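Local coordinates for CheC, inhibitor of MCP methylation / FliN fusion protein (Thermotoga maritima, PDB 4HYN) that probably dephosphorylates the response regulator CheY at the flagellar rotor, as a member of the CheC phosphatase family, at residues V60-Y65 with E70-L75. Sequence-based numbering, arbitrary orientation.
Sequences VVSVEY and EGLNVL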
ATOM      1  N   VAL A  60      -5.647  -4.373  -7.252  1.00 18.31           N
ATOM      2  CA  VAL A  60      -4.399  -4.617  -6.546  1.00 18.61           C
ATOM      3  C   VAL A  60      -3.273  -3.973  -7.328  1.00 20.50           C
ATOM      4  O   VAL A  60      -3.135  -4.183  -8.537  1.00 21.59           O
ATOM      5  CB  VAL A  60      -4.114  -6.127  -6.323  1.00 18.44           C
ATOM      6  CG1 VAL A  60      -5.252  -6.764  -5.542  1.00 17.91           C
ATOM      7  CG2 VAL A  60      -3.915  -6.843  -7.637  1.00 19.95           C
ATOM      8  N   VAL A  61      -2.529  -3.107  -6.648  1.00 21.22           N
ATOM      9  CA  VAL A  61      -1.414  -2.405  -7.262  1.00 21.79           C
ATOM     10  C   VAL A  61      -0.164  -2.934  -6.586  1.00 22.39           C
ATOM     11  O   VAL A  61      -0.012  -2.816  -5.371  1.00 25.26           O
ATOM     12  CB  VAL A  61      -1.499  -0.873  -7.036  1.00 22.93           C
ATOM     13  CG1 VAL A  61      -0.504  -0.164  -7.937  1.00 23.92           C
ATOM     14  CG2 VAL A  61      -2.909  -0.364  -7.294  1.00 22.65           C
ATOM     15  N   SER A  62       0.715  -3.550  -7.367  1.00 21.24           N
ATOM     16  CA  SER A  62       1.933  -4.104  -6.805  1.00 21.43           C
ATOM     17  C   SER A  62       3.194  -3.501  -7.395  1.00 20.86           C
ATOM     18  O   SER A  62       3.237  -3.106  -8.564  1.00 22.16           O
ATOM     19  CB  SER A  62       1.949  -5.634  -6.936  1.00 21.73           C
ATOM     20  OG  SER A  62       1.713  -6.044  -8.269  1.00 23.45           O
ATOM     21  N   VAL A  63       4.226  -3.467  -6.569  1.00 18.54           N
ATOM     22  CA  VAL A  63       5.507  -2.925  -6.950  1.00 19.23           C
ATOM     23  C   VAL A  63       6.602  -3.880  -6.445  1.00 20.50           C
ATOM     24  O   VAL A  63       6.482  -4.488  -5.376  1.00 19.47           O
ATOM     25  CB  VAL A  63       5.641  -1.481  -6.380  1.00 20.17           C
ATOM     26  CG1 VAL A  63       6.622  -1.412  -5.222  1.00 17.92           C
ATOM     27  CG2 VAL A  63       5.975  -0.506  -7.490  1.00 20.08           C
ATOM     28  N   GLU A  64       7.631  -4.072  -7.257  1.00 22.22           N
ATOM     29  CA  GLU A  64       8.725  -4.959  -6.894  1.00 24.40           C
ATOM     30  C   GLU A  64       9.907  -4.154  -6.368  1.00 25.10           C
ATOM     31  O   GLU A  64      10.352  -3.200  -7.008  1.00 24.13           O
ATOM     32  CB  GLU A  64       9.150  -5.776  -8.110  1.00 26.51           C
ATOM     33  CG  GLU A  64      10.045  -6.953  -7.802  1.00 30.86           C
ATOM     34  CD  GLU A  64       9.286  -8.117  -7.209  1.00 34.25           C
ATOM     35  OE1 GLU A  64       9.744  -8.666  -6.178  1.00 33.59           O
ATOM     36  OE2 GLU A  64       8.235  -8.484  -7.788  1.00 35.74           O
ATOM     37  N   TYR A  65      10.391  -4.529  -5.187  1.00 26.65           N
ATOM     38  CA  TYR A  65      11.532  -3.862  -4.565  1.00 28.87           C
ATOM     39  C   TYR A  65      12.860  -4.452  -5.020  1.00 29.74           C
ATOM     40  O   TYR A  65      13.023  -5.670  -5.070  1.00 31.18           O
ATOM     41  CB  TYR A  65      11.444  -3.944  -3.041  1.00 28.78           C
ATOM     42  CG  TYR A  65      10.523  -2.930  -2.404  1.00 29.96           C
ATOM     43  CD1 TYR A  65       9.768  -3.262  -1.284  1.00 31.04           C
ATOM     44  CD2 TYR A  65      10.434  -1.631  -2.894  1.00 29.60           C
ATOM     45  CE1 TYR A  65       8.950  -2.332  -0.662  1.00 32.08           C
ATOM     46  CE2 TYR A  65       9.615  -0.689  -2.278  1.00 31.89           C
ATOM     47  CZ  TYR A  65       8.876  -1.049  -1.162  1.00 33.46           C
ATOM     48  OH  TYR A  65       8.050  -0.134  -0.548  1.00 37.84           O
ATOM     49  N   GLU A  70      14.202  -6.446  -1.170  1.00 27.06           N
ATOM     50  CA  GLU A  70      13.773  -7.336  -2.244  1.00 27.33           C
ATOM     51  C   GLU A  70      12.464  -7.985  -1.860  1.00 24.87           C
ATOM     52  O   GLU A  70      12.357  -8.631  -0.825  1.00 24.90           O
ATOM     53  CB  GLU A  70      14.823  -8.417  -2.519  1.00 31.14           C
ATOM     54  CG  GLU A  70      16.082  -7.903  -3.208  1.00 36.84           C
ATOM     55  CD  GLU A  70      17.195  -8.939  -3.282  1.00 41.16           C
ATOM     56  OE1 GLU A  70      16.925 -10.135  -3.011  1.00 43.74           O
ATOM     57  OE2 GLU A  70      18.346  -8.554  -3.610  1.00 43.56           O
ATOM     58  N   GLY A  71      11.455  -7.799  -2.693  1.00 24.35           N
ATOM     59  CA  GLY A  71      10.172  -8.389  -2.398  1.00 20.98           C
ATOM     60  C   GLY A  71       9.024  -7.677  -3.069  1.00 20.00           C
ATOM     61  O   GLY A  71       9.190  -6.615  -3.689  1.00 17.60           O
ATOM     62  N   LEU A  72       7.850  -8.283  -2.934  1.00 18.02           N
ATOM     63  CA  LEU A  72       6.634  -7.755  -3.512  1.00 17.61           C
ATOM     64  C   LEU A  72       5.887  -6.890  -2.498  1.00 16.94           C
ATOM     65  O   LEU A  72       5.773  -7.240  -1.329  1.00 17.24           O
ATOM     66  CB  LEU A  72       5.759  -8.912  -3.990  1.00 15.35           C
ATOM     67  CG  LEU A  72       4.576  -8.569  -4.882  1.00 15.19           C
ATOM     68  CD1 LEU A  72       5.055  -7.977  -6.206  1.00 11.74           C
ATOM     69  CD2 LEU A  72       3.777  -9.831  -5.111  1.00 16.77           C
ATOM     70  N   ASN A  73       5.415  -5.742  -2.963  1.00 18.14           N
ATOM     71  CA  ASN A  73       4.683  -4.787  -2.142  1.00 18.83           C
ATOM     72  C   ASN A  73       3.337  -4.620  -2.850  1.00 17.71           C
ATOM     73  O   ASN A  73       3.271  -4.140  -3.983  1.00 16.51           O
ATOM     74  CB  ASN A  73       5.466  -3.465  -2.084  1.00 21.43           C
ATOM     75  CG  ASN A  73       4.805  -2.403  -1.200  1.00 24.78           C
ATOM     76  OD1 ASN A  73       5.304  -1.278  -1.104  1.00 27.79           O
ATOM     77  ND2 ASN A  73       3.695  -2.746  -0.561  1.00 24.58           N
ATOM     78  N   VAL A  74       2.271  -5.019  -2.165  1.00 15.58           N
ATOM     79  CA  VAL A  74       0.931  -4.975  -2.727  1.00 14.08           C
ATOM     80  C   VAL A  74      -0.032  -4.027  -2.035  1.00 14.85           C
ATOM     81  O   VAL A  74      -0.113  -3.997  -0.809  1.00 14.83           O
ATOM     82  CB  VAL A  74       0.304  -6.397  -2.714  1.00 12.40           C
ATOM     83  CG1 VAL A  74      -1.140  -6.363  -3.210  1.00 12.63           C
ATOM     84  CG2 VAL A  74       1.138  -7.341  -3.563  1.00  9.54           C
ATOM     85  N   LEU A  75      -0.763  -3.261  -2.843  1.00 14.32           N
ATOM     86  CA  LEU A  75      -1.777  -2.335  -2.350  1.00 15.13           C
ATOM     87  C   LEU A  75      -3.130  -2.847  -2.830  1.00 15.55           C
ATOM     88  O   LEU A  75      -3.290  -3.186  -4.006  1.00 13.73           O
ATOM     89  CB  LEU A  75      -1.555  -0.922  -2.890  1.00 16.48           C
ATOM     90  CG  LEU A  75      -0.426  -0.068  -2.316  1.00 15.70           C
ATOM     91  CD1 LEU A  75      -0.575   1.352  -2.848  1.00 15.79           C
ATOM     92  CD2 LEU A  75      -0.499  -0.067  -0.794  1.00 15.82           C
TER
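Tyr65 sets its ring obliquely against the side chain of Asn73, with its CB beside the Gly71 carbonyl. Tyr65 CE1 lies 3.9 Å from Asn73 CB, and the ring and amide planes are 38° apart. The hydroxyl, Tyr65 OH, comes to 3.0 Å from Asn73 OD1. The amide of Asn73 extends to meet it because CG stands anti to the backbone N (chi1 -178°), while ND2 is hydrogen-bonded to Gln181 OE1 on the neighbouring strand 177-184, which helps to fix the amide's rotation. An alanine at Tyr65 would probably open a gap beside the Asn73 side chain and take the hydroxyl away from OD1. On the same face Val63 runs alongside Asn73, CG1 against CB at 3.9 Å, and Val61 meets Leu75 CB to CB at 4.1 Å, illustrating how residues facing each other across an antiparallel pair put their side chains on one face; Met113 and Met117 of helix 103-128 pack on these aliphatic groups. On the other face, bent at chi2 (76°), Glu64 crosses Leu72 at about a right angle and brings OE2 to 3.6 Å from CD1, while Ser62 CB touches Val74 CG2. Between the faces Val61 and Leu75, then Val63 and Asn73, exchange paired backbone hydrogen bonds, and Tyr65 N reaches Gly71 O at 2.8 Å in a nearly straight bond. The alternation of hydrogen-bonded and non-hydrogen-bonded pairs is that of antiparallel strands, and the short connection between 57-66 and 71-78 makes them a beta hairpin, here two inner strands of the six-stranded sheet that helix 103-128 packs against in this CheC-like domain.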